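Local atomic coordinates of nigritoxine (Vibrio nigripulchritudo, PDB entry 5M41), a protein that acts as a bacterial toxin against crustaceans and insects. Residues 644-649 with 722-727; 606-611 with 638-643; 582-587 with 600-605; 663-668 with 712-717. All blocks are in the same frame, centred on the assembly; numbering follows the deposited sequence.

Contact 1: 644-649 with 722-727; sequences DIPDNI and MTQLMG
The side-chain amide of Q724 is the flat group of this contact. On one side of its plane sits the CD1 methyl of I645, 3.7 Å from Q724 CD, and at the oxygen end P646 CD approaches Q724 OE1 tip to tip at 3.4 Å. D644 O lies close to the amide plane, 20° out of it, and takes a hydrogen bond from Q724 NE2 at 3.0 Å. The bond is moderately bent (N-H...O 149°), and NE2 stands above the carbonyl plane of D644. With CG anti to the backbone N (chi1 -172°) and an extended chain, Q724 reaches past I645, the two side chains running in opposite directions. The contact lies between helix 719-731 and the loop that leads into strand 649-652 of a six-stranded antiparallel sheet, and I649, first residue of that strand, adds further apolar contact beside that of I645 CD1 on L725 CB. I649 CD1 comes within 3.6 Å of M722 N and 3.9 Å of L725 CD2, while I649 CG2 meets M722 CE at 4.0 Å, these two side chains crossing at about a right angle. L725 also packs on L607 of helix 603-614, and N604 ND2 binds I645 O.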
# COMPACT_ATOMS: atom_id res chain seq x y z
N ASP A 644 -33.53 -1.69 -18.73
CA ASP A 644 -34.70 -0.97 -18.22
C ASP A 644 -35.05 0.34 -18.93
O ASP A 644 -36.22 0.69 -19.01
CB ASP A 644 -34.54 -0.70 -16.72
CG ASP A 644 -34.32 -1.98 -15.95
OD1 ASP A 644 -35.34 -2.66 -15.65
OD2 ASP A 644 -33.14 -2.31 -15.67
N ILE A 645 -34.04 1.08 -19.39
CA ILE A 645 -34.32 2.35 -20.05
C ILE A 645 -34.63 2.08 -21.52
O ILE A 645 -33.80 1.49 -22.24
CB ILE A 645 -33.17 3.37 -19.95
CG1 ILE A 645 -32.52 3.38 -18.54
CG2 ILE A 645 -33.68 4.75 -20.34
CD1 ILE A 645 -33.46 3.73 -17.39
N PRO A 646 -35.83 2.48 -21.97
CA PRO A 646 -36.30 2.16 -23.33
C PRO A 646 -35.45 2.76 -24.47
O PRO A 646 -35.52 2.28 -25.59
CB PRO A 646 -37.72 2.74 -23.36
CG PRO A 646 -38.15 2.74 -21.91
CD PRO A 646 -36.90 3.10 -21.16
N ASP A 647 -34.66 3.80 -24.20
CA ASP A 647 -33.85 4.43 -25.25
C ASP A 647 -32.72 5.24 -24.63
O ASP A 647 -32.71 5.47 -23.42
CB ASP A 647 -34.73 5.36 -26.12
CG ASP A 647 -34.19 5.54 -27.55
OD1 ASP A 647 -33.08 5.07 -27.88
OD2 ASP A 647 -34.92 6.16 -28.38
N ASN A 648 -31.79 5.67 -25.47
CA ASN A 648 -30.78 6.64 -25.10
C ASN A 648 -31.42 7.98 -24.88
O ASN A 648 -32.52 8.22 -25.34
CB ASN A 648 -29.71 6.75 -26.20
CG ASN A 648 -28.82 5.53 -26.24
OD1 ASN A 648 -28.75 4.76 -25.28
ND2 ASN A 648 -28.14 5.33 -27.36
N ILE A 649 -30.69 8.85 -24.20
CA ILE A 649 -31.15 10.13 -23.71
C ILE A 649 -30.38 11.22 -24.47
O ILE A 649 -29.19 11.08 -24.68
CB ILE A 649 -30.84 10.21 -22.19
CG1 ILE A 649 -31.94 9.48 -21.40
CG2 ILE A 649 -30.68 11.64 -21.72
CD1 ILE A 649 -31.60 9.14 -19.96
N MET A 722 -34.78 9.95 -18.47
CA MET A 722 -33.90 10.57 -17.47
C MET A 722 -34.39 10.37 -16.02
O MET A 722 -33.61 9.96 -15.16
CB MET A 722 -33.69 12.06 -17.78
CG MET A 722 -32.77 12.77 -16.79
SD MET A 722 -31.13 12.01 -16.61
CE MET A 722 -30.29 12.83 -17.97
N THR A 723 -35.67 10.62 -15.76
CA THR A 723 -36.21 10.47 -14.40
C THR A 723 -36.18 9.00 -13.96
O THR A 723 -35.94 8.70 -12.78
CB THR A 723 -37.67 11.00 -14.26
OG1 THR A 723 -38.51 10.31 -15.19
CG2 THR A 723 -37.76 12.51 -14.51
N GLN A 724 -36.44 8.09 -14.90
CA GLN A 724 -36.38 6.65 -14.61
C GLN A 724 -34.95 6.26 -14.23
O GLN A 724 -34.71 5.63 -13.20
CB GLN A 724 -36.87 5.80 -15.81
CG GLN A 724 -36.99 4.31 -15.48
CD GLN A 724 -37.09 3.42 -16.72
OE1 GLN A 724 -37.18 3.90 -17.86
NE2 GLN A 724 -37.05 2.10 -16.51
N LEU A 725 -34.01 6.67 -15.07
CA LEU A 725 -32.58 6.39 -14.86
C LEU A 725 -32.09 6.88 -13.50
O LEU A 725 -31.50 6.12 -12.73
CB LEU A 725 -31.74 7.05 -15.95
CG LEU A 725 -30.21 7.00 -15.78
CD1 LEU A 725 -29.70 5.56 -15.87
CD2 LEU A 725 -29.56 7.82 -16.88
N MET A 726 -32.32 8.16 -13.22
CA MET A 726 -31.85 8.77 -11.97
C MET A 726 -32.56 8.19 -10.75
O MET A 726 -31.94 7.98 -9.72
CB MET A 726 -31.97 10.30 -12.00
CG MET A 726 -31.13 10.98 -13.06
SD MET A 726 -29.36 10.62 -12.88
CE MET A 726 -28.79 12.09 -12.06
N GLY A 727 -33.86 7.96 -10.87
CA GLY A 727 -34.64 7.32 -9.81
C GLY A 727 -33.98 6.03 -9.37
O GLY A 727 -33.81 5.79 -8.16

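Contact 2: 606-611 with 638-643; sequences FLTYIE and NDFDLK
L642 lies across the side chains of helix 603-614, crossing L607 and E611 each at about a right angle and T608 obliquely. Its CG stands anti to its own carbonyl carbon (chi1 -60°) and CD1 continues anti along the chain, which carries CD1 over the helix, 3.9 Å from L607 CG and 3.7 Å from E611 CG. The aliphatic part of E611 does this packing; its chain bends at chi2 and the carboxylate pairs with K614 in a salt bridge. T608 is set by chi1 -63°, which puts OG1 beside its own backbone N and on the side of the loop. There OG1 accepts the N-H of L642 at 3.2 Å, 146° at the hydrogen, and it also bonds to N604 O one turn earlier, so two partners fix its rotation. The same oxygen is 3.5 Å from F640 CB, and the other branch, CG2, lies 4.1 Å from D641 CB, those two side chains crossing at about a right angle. D641 itself turns its OD2 to the hydroxyl of Y622. The pattern is that of a threonine bonded back to the i-4 carbonyl of its helix while receiving a loop N-H, here fastening the irregular 638-643 segment onto helix 603-614.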
# COMPACT_ATOMS: atom_id res chain seq x y z
N PHE A 606 -24.72 3.11 -19.13
CA PHE A 606 -24.47 3.92 -17.94
C PHE A 606 -25.17 3.27 -16.74
O PHE A 606 -24.55 3.06 -15.70
CB PHE A 606 -24.96 5.37 -18.14
CG PHE A 606 -24.67 6.29 -16.96
CD1 PHE A 606 -23.38 6.79 -16.72
CD2 PHE A 606 -25.70 6.67 -16.09
CE1 PHE A 606 -23.12 7.64 -15.64
CE2 PHE A 606 -25.44 7.52 -15.01
CZ PHE A 606 -24.16 8.01 -14.79
N LEU A 607 -26.45 2.94 -16.91
CA LEU A 607 -27.24 2.30 -15.84
C LEU A 607 -26.55 1.04 -15.32
O LEU A 607 -26.38 0.87 -14.11
CB LEU A 607 -28.69 1.98 -16.30
CG LEU A 607 -29.58 1.20 -15.32
CD1 LEU A 607 -29.71 1.93 -13.97
CD2 LEU A 607 -30.96 0.89 -15.92
N THR A 608 -26.13 0.17 -16.25
CA THR A 608 -25.53 -1.11 -15.89
C THR A 608 -24.23 -0.86 -15.16
O THR A 608 -23.99 -1.44 -14.09
CB THR A 608 -25.29 -2.02 -17.11
OG1 THR A 608 -26.56 -2.35 -17.70
CG2 THR A 608 -24.61 -3.33 -16.69
N TYR A 609 -23.40 0.01 -15.72
CA TYR A 609 -22.10 0.26 -15.09
C TYR A 609 -22.28 0.80 -13.67
O TYR A 609 -21.67 0.29 -12.74
CB TYR A 609 -21.18 1.14 -15.94
CG TYR A 609 -19.87 1.46 -15.24
CD1 TYR A 609 -18.82 0.54 -15.23
CD2 TYR A 609 -19.70 2.67 -14.57
CE1 TYR A 609 -17.63 0.82 -14.58
CE2 TYR A 609 -18.51 2.96 -13.91
CZ TYR A 609 -17.48 2.04 -13.93
OH TYR A 609 -16.29 2.33 -13.27
N ILE A 610 -23.14 1.80 -13.50
CA ILE A 610 -23.31 2.44 -12.21
C ILE A 610 -23.91 1.47 -11.17
O ILE A 610 -23.43 1.40 -10.03
CB ILE A 610 -24.11 3.76 -12.34
CG1 ILE A 610 -23.28 4.79 -13.11
CG2 ILE A 610 -24.52 4.32 -10.97
CD1 ILE A 610 -21.99 5.23 -12.43
N GLU A 611 -24.93 0.69 -11.57
CA GLU A 611 -25.50 -0.33 -10.68
C GLU A 611 -24.42 -1.33 -10.26
O GLU A 611 -24.39 -1.76 -9.11
CB GLU A 611 -26.70 -1.03 -11.33
CG GLU A 611 -27.88 -0.09 -11.53
CD GLU A 611 -28.48 0.39 -10.22
OE1 GLU A 611 -28.79 -0.46 -9.38
OE2 GLU A 611 -28.64 1.61 -10.02
N ASN A 638 -29.52 -1.98 -26.11
CA ASN A 638 -30.43 -2.93 -25.48
C ASN A 638 -29.81 -4.30 -25.21
O ASN A 638 -30.50 -5.25 -24.89
CB ASN A 638 -31.74 -3.01 -26.26
CG ASN A 638 -32.43 -1.65 -26.37
OD1 ASN A 638 -32.39 -0.83 -25.43
ND2 ASN A 638 -33.06 -1.39 -27.51
N ASP A 639 -28.48 -4.38 -25.29
CA ASP A 639 -27.77 -5.65 -25.09
C ASP A 639 -26.89 -5.69 -23.83
O ASP A 639 -26.05 -6.59 -23.69
CB ASP A 639 -26.90 -5.98 -26.31
CG ASP A 639 -27.73 -6.37 -27.55
OD1 ASP A 639 -28.88 -6.84 -27.42
OD2 ASP A 639 -27.21 -6.20 -28.66
N PHE A 640 -27.09 -4.74 -22.91
CA PHE A 640 -26.42 -4.78 -21.59
C PHE A 640 -27.25 -5.58 -20.59
O PHE A 640 -28.43 -5.82 -20.83
CB PHE A 640 -26.17 -3.36 -21.07
CG PHE A 640 -25.18 -2.58 -21.88
CD1 PHE A 640 -23.82 -2.65 -21.61
CD2 PHE A 640 -25.61 -1.77 -22.93
CE1 PHE A 640 -22.91 -1.94 -22.36
CE2 PHE A 640 -24.70 -1.05 -23.70
CZ PHE A 640 -23.34 -1.14 -23.42
N ASP A 641 -26.64 -5.99 -19.48
CA ASP A 641 -27.36 -6.76 -18.44
C ASP A 641 -28.65 -6.07 -18.02
O ASP A 641 -29.67 -6.72 -17.77
CB ASP A 641 -26.47 -6.99 -17.22
CG ASP A 641 -27.17 -7.77 -16.11
OD1 ASP A 641 -27.33 -9.00 -16.25
OD2 ASP A 641 -27.56 -7.15 -15.08
N LEU A 642 -28.62 -4.74 -17.93
CA LEU A 642 -29.82 -4.01 -17.62
C LEU A 642 -30.35 -3.37 -18.89
O LEU A 642 -29.59 -2.78 -19.67
CB LEU A 642 -29.58 -2.97 -16.51
CG LEU A 642 -29.09 -3.55 -15.18
CD1 LEU A 642 -28.97 -2.43 -14.15
CD2 LEU A 642 -30.01 -4.67 -14.66
N LYS A 643 -31.66 -3.51 -19.09
CA LYS A 643 -32.30 -3.05 -20.32
C LYS A 643 -33.47 -2.13 -19.98
O LYS A 643 -34.28 -1.81 -20.84
CB LYS A 643 -32.79 -4.25 -21.13
CG LYS A 643 -31.79 -5.39 -21.20
CD LYS A 643 -32.26 -6.48 -22.16
CE LYS A 643 -31.10 -7.26 -22.77
NZ LYS A 643 -30.12 -7.75 -21.79

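Contact 3: 582-587 with 600-605; sequences FVHHSH and TLESNA
T600 OG1 is held by two partners: water 1 at 2.6 Å and ND1 of H650 on the adjoining strand. The water also bonds to S586 OG at 2.7 Å, so it bridges the hydroxyls of the two strands. The backbones form a regular antiparallel ladder. H584 and T600 form a hydrogen-bonded pair, with T600 N giving to H584 O at 2.7 Å and 173°, and H584 N returning the bond to T600 O. V583 and L601 are the non-hydrogen-bonded pair, with side chains on the other face of the sheet, CG1 of V583 against CD1 of L601. The ladder gains one more rung beyond the last paired residues, as E602 N reaches F582 O at 2.7 Å and 169°, nearly along the carbonyl axis.

H584 takes the crowded rotamer (chi1 56°), which lays its imidazole alongside T600, both side chains pointing the same way. T600 CB sits over one face of the H584 ring, 3.9 Å from its centroid, a CH-pi contact. At the ring edge, E602 OE2 comes 3.0 Å from H584 CD2; E602 OE1 is paired with K632. E602 is the centre of an inverse gamma turn and stands at the N-cap of the helix that follows. In that helix A605 places its CB in the plane of the F582 ring, at its edge, 3.9 Å from CD1. The hairpin 583-589/594-601 thus runs directly into helix 603-614, with helix 688-704 against F582 and V583 and helix 625-632 against F582 and A605.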
# COMPACT_ATOMS: atom_id res chain seq x y z
N PHE A 582 -19.67 7.36 -21.36
CA PHE A 582 -21.03 6.83 -21.59
C PHE A 582 -21.86 7.80 -22.42
O PHE A 582 -23.11 7.74 -22.44
CB PHE A 582 -21.73 6.51 -20.26
CG PHE A 582 -21.06 5.40 -19.50
CD1 PHE A 582 -21.36 4.07 -19.78
CD2 PHE A 582 -20.08 5.69 -18.54
CE1 PHE A 582 -20.69 3.04 -19.12
CE2 PHE A 582 -19.41 4.66 -17.87
CZ PHE A 582 -19.72 3.34 -18.16
N VAL A 583 -21.14 8.67 -23.14
CA VAL A 583 -21.75 9.67 -24.02
C VAL A 583 -21.05 9.72 -25.38
O VAL A 583 -19.94 9.20 -25.53
CB VAL A 583 -21.73 11.10 -23.41
CG1 VAL A 583 -22.57 11.17 -22.13
CG2 VAL A 583 -20.29 11.56 -23.15
N HIS A 584 -21.70 10.35 -26.34
CA HIS A 584 -21.09 10.71 -27.61
C HIS A 584 -21.93 11.81 -28.17
O HIS A 584 -23.02 12.09 -27.62
CB HIS A 584 -21.01 9.51 -28.56
CG HIS A 584 -22.34 8.85 -28.84
ND1 HIS A 584 -23.23 9.34 -29.73
CD2 HIS A 584 -22.91 7.70 -28.32
CE1 HIS A 584 -24.32 8.55 -29.77
NE2 HIS A 584 -24.12 7.55 -28.90
N HIS A 585 -21.45 12.48 -29.22
CA HIS A 585 -22.28 13.42 -29.94
C HIS A 585 -22.47 13.01 -31.37
O HIS A 585 -21.70 12.21 -31.90
CB HIS A 585 -21.80 14.87 -29.82
CG HIS A 585 -20.41 15.11 -30.35
ND1 HIS A 585 -20.17 15.58 -31.60
CD2 HIS A 585 -19.15 15.01 -29.74
CE1 HIS A 585 -18.85 15.74 -31.78
NE2 HIS A 585 -18.23 15.38 -30.63
N SER A 586 -23.50 13.53 -32.01
CA SER A 586 -23.80 13.12 -33.38
C SER A 586 -24.62 14.17 -34.10
O SER A 586 -25.16 15.10 -33.49
CB SER A 586 -24.54 11.77 -33.38
OG SER A 586 -25.84 11.93 -32.84
N HIS A 587 -24.70 14.01 -35.42
CA HIS A 587 -25.29 15.00 -36.30
C HIS A 587 -25.44 14.38 -37.65
O HIS A 587 -24.84 13.35 -37.95
CB HIS A 587 -24.39 16.23 -36.39
CG HIS A 587 -23.02 15.92 -36.93
ND1 HIS A 587 -21.93 15.90 -36.14
CD2 HIS A 587 -22.59 15.58 -38.22
CE1 HIS A 587 -20.85 15.57 -36.88
NE2 HIS A 587 -21.26 15.38 -38.15
N THR A 600 -25.58 12.53 -26.78
CA THR A 600 -26.34 11.36 -26.39
C THR A 600 -25.71 10.70 -25.19
O THR A 600 -24.51 10.47 -25.16
CB THR A 600 -26.41 10.33 -27.53
OG1 THR A 600 -27.24 10.87 -28.56
CG2 THR A 600 -27.02 9.00 -27.05
N LEU A 601 -26.56 10.42 -24.20
CA LEU A 601 -26.20 9.63 -23.05
C LEU A 601 -26.65 8.20 -23.31
O LEU A 601 -27.81 7.95 -23.63
CB LEU A 601 -26.91 10.18 -21.80
CG LEU A 601 -26.78 9.30 -20.54
CD1 LEU A 601 -25.33 9.22 -20.05
CD2 LEU A 601 -27.73 9.79 -19.45
N GLU A 602 -25.71 7.27 -23.14
CA GLU A 602 -25.96 5.85 -23.35
C GLU A 602 -26.62 5.21 -22.11
O GLU A 602 -25.94 4.66 -21.23
CB GLU A 602 -24.63 5.18 -23.71
CG GLU A 602 -24.06 5.65 -25.04
CD GLU A 602 -22.53 5.60 -25.08
OE1 GLU A 602 -21.93 4.74 -24.40
OE2 GLU A 602 -21.91 6.42 -25.80
N SER A 603 -27.94 5.29 -22.08
CA SER A 603 -28.74 5.03 -20.88
C SER A 603 -28.42 3.72 -20.19
O SER A 603 -28.02 3.72 -19.02
CB SER A 603 -30.22 5.07 -21.22
OG SER A 603 -30.55 6.35 -21.72
N ASN A 604 -28.57 2.62 -20.91
CA ASN A 604 -28.44 1.30 -20.30
C ASN A 604 -26.99 0.95 -20.00
O ASN A 604 -26.73 0.25 -19.01
CB ASN A 604 -29.13 0.21 -21.15
CG ASN A 604 -30.66 0.31 -21.09
OD1 ASN A 604 -31.24 0.56 -20.04
ND2 ASN A 604 -31.30 0.10 -22.23
N ALA A 605 -26.07 1.45 -20.82
CA ALA A 605 -24.65 1.17 -20.57
C ALA A 605 -24.30 1.85 -19.25
O ALA A 605 -23.69 1.22 -18.37
CB ALA A 605 -23.76 1.67 -21.70
O HOH W 1 -25.68 12.13 -30.17

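Contact 4: 663-668 with 712-717; sequences TTYTLQ and LFLDVA
Strand 665-666, which runs straight into helix 667-676, is bridged in antiparallel fashion to strand 713-715 of the six-stranded sheet. Around the non-hydrogen-bonded pair of T666 and F713 lie two backbone bonds, L714 N to Y665 O at 2.8 Å and L667 N to L712 O at 2.9 Å, both nearly along the C=O axis of their acceptors. The chain turns a corner at T664, yet T663 still reaches the same partner strand. L714 O there takes two donors: T663 N, at 2.8 Å and 170°, nearly along the carbonyl axis, and T663 OG1, also at 2.8 Å but from above the carbonyl plane. The crowded rotamer of T663 (chi1 67°) makes this double grip possible, and the same hydroxyl accepts Y665 N, closing an ST turn.

T666 and F713 lie side by side, pointing the same way, with T666 CG2 3.6 Å from F713 CE1. The CB of F713 rests 3.3 Å from T663 O, and T664 O lies in the plane of the phenyl ring, at its edge. Y665 turns the edge of its ring to L714, with CD2 4.0 Å from L714 CB, the two chains crossing obliquely. L667 and L712 run alongside each other, their CD2 and CD1 tips 3.8 Å apart. T666 OG1 bonds to D669 N. The whole is a strand-to-helix junction in which the last bridged residue, T666, is also the side-chain N-cap of helix 667-676.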
# COMPACT_ATOMS: atom_id res chain seq x y z
N THR A 663 -36.29 20.83 -22.49
CA THR A 663 -36.59 21.17 -21.11
C THR A 663 -35.58 22.21 -20.67
O THR A 663 -34.71 22.61 -21.44
CB THR A 663 -36.45 19.95 -20.19
OG1 THR A 663 -35.08 19.58 -20.13
CG2 THR A 663 -37.33 18.78 -20.66
N THR A 664 -35.69 22.66 -19.42
CA THR A 664 -34.72 23.60 -18.84
C THR A 664 -33.66 22.83 -18.02
O THR A 664 -32.79 23.44 -17.41
CB THR A 664 -35.46 24.58 -17.92
OG1 THR A 664 -36.15 23.82 -16.92
CG2 THR A 664 -36.49 25.43 -18.73
N TYR A 665 -33.74 21.51 -18.02
CA TYR A 665 -32.75 20.65 -17.36
C TYR A 665 -31.50 20.55 -18.22
O TYR A 665 -31.59 20.27 -19.42
CB TYR A 665 -33.32 19.25 -17.13
CG TYR A 665 -32.42 18.33 -16.34
CD1 TYR A 665 -32.38 18.40 -14.94
CD2 TYR A 665 -31.65 17.33 -16.98
CE1 TYR A 665 -31.58 17.56 -14.20
CE2 TYR A 665 -30.84 16.46 -16.23
CZ TYR A 665 -30.82 16.60 -14.84
OH TYR A 665 -30.05 15.77 -14.05
N THR A 666 -30.34 20.78 -17.62
CA THR A 666 -29.11 20.86 -18.40
C THR A 666 -28.21 19.67 -18.12
O THR A 666 -28.34 19.02 -17.07
CB THR A 666 -28.32 22.13 -18.06
OG1 THR A 666 -27.82 22.01 -16.71
CG2 THR A 666 -29.21 23.40 -18.18
N LEU A 667 -27.29 19.39 -19.05
CA LEU A 667 -26.23 18.41 -18.84
C LEU A 667 -25.43 18.75 -17.58
O LEU A 667 -25.01 17.85 -16.85
CB LEU A 667 -25.28 18.33 -20.05
CG LEU A 667 -24.15 17.30 -19.94
CD1 LEU A 667 -24.68 15.86 -19.91
CD2 LEU A 667 -23.18 17.44 -21.10
N GLN A 668 -25.21 20.04 -17.33
CA GLN A 668 -24.57 20.47 -16.09
C GLN A 668 -25.30 19.99 -14.82
O GLN A 668 -24.67 19.50 -13.88
CB GLN A 668 -24.40 21.99 -16.06
CG GLN A 668 -23.32 22.42 -15.08
CD GLN A 668 -23.26 23.91 -14.88
OE1 GLN A 668 -22.18 24.51 -15.01
NE2 GLN A 668 -24.40 24.54 -14.56
N LEU A 712 -26.41 22.82 -22.91
CA LEU A 712 -27.04 21.61 -23.41
C LEU A 712 -28.27 21.24 -22.60
O LEU A 712 -28.15 20.86 -21.42
CB LEU A 712 -26.03 20.46 -23.42
CG LEU A 712 -24.95 20.54 -24.53
CD1 LEU A 712 -23.81 19.59 -24.23
CD2 LEU A 712 -25.57 20.23 -25.89
N PHE A 713 -29.44 21.32 -23.22
CA PHE A 713 -30.69 20.98 -22.53
C PHE A 713 -31.25 19.59 -22.88
O PHE A 713 -31.17 19.16 -24.02
CB PHE A 713 -31.76 22.06 -22.77
CG PHE A 713 -31.34 23.44 -22.36
CD1 PHE A 713 -31.52 23.89 -21.05
CD2 PHE A 713 -30.80 24.32 -23.30
CE1 PHE A 713 -31.13 25.17 -20.68
CE2 PHE A 713 -30.42 25.61 -22.94
CZ PHE A 713 -30.58 26.03 -21.62
N LEU A 714 -31.82 18.90 -21.90
CA LEU A 714 -32.44 17.60 -22.14
C LEU A 714 -33.69 17.78 -23.02
O LEU A 714 -34.48 18.68 -22.74
CB LEU A 714 -32.82 16.96 -20.79
CG LEU A 714 -33.51 15.58 -20.78
CD1 LEU A 714 -32.50 14.47 -20.98
CD2 LEU A 714 -34.22 15.37 -19.45
N ASP A 715 -33.84 16.95 -24.06
CA ASP A 715 -35.06 16.92 -24.90
C ASP A 715 -36.26 16.62 -24.04
O ASP A 715 -36.19 15.76 -23.15
CB ASP A 715 -35.02 15.81 -25.96
CG ASP A 715 -34.03 16.07 -27.05
OD1 ASP A 715 -33.33 17.10 -26.98
OD2 ASP A 715 -33.95 15.22 -27.97
N VAL A 716 -37.38 17.25 -24.36
CA VAL A 716 -38.64 16.91 -23.69
C VAL A 716 -38.88 15.39 -23.83
O VAL A 716 -39.32 14.72 -22.87
CB VAL A 716 -39.82 17.75 -24.23
CG1 VAL A 716 -41.16 17.15 -23.84
CG2 VAL A 716 -39.71 19.19 -23.72
N ALA A 717 -38.56 14.85 -25.01
CA ALA A 717 -38.80 13.43 -25.31
C ALA A 717 -37.97 12.48 -24.42
O ALA A 717 -38.35 11.32 -24.23
CB ALA A 717 -38.58 13.14 -26.80

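In the fold
Along the chain contact 3 closes first, contact 2 next, and contact 1 then opens and spans contact 4. All four lie in the C-terminal part of the chain, on one side of its centre. Helix 603-614 is shared by contacts 2 and 3, whose centres are 13 Å apart. Contacts 3 and 4 both reach the six-stranded antiparallel sheet, through strands separated by strand 649-652, and have centres 14 Å apart without touching. Contact 1 lies among them, meeting contact 2 through L725 and L607, contact 3 through I649 and L601, and contact 4 through I649 and L714. Contact 1 thus links the other three, consistent with this C-terminal region of the toxin packing as one unit.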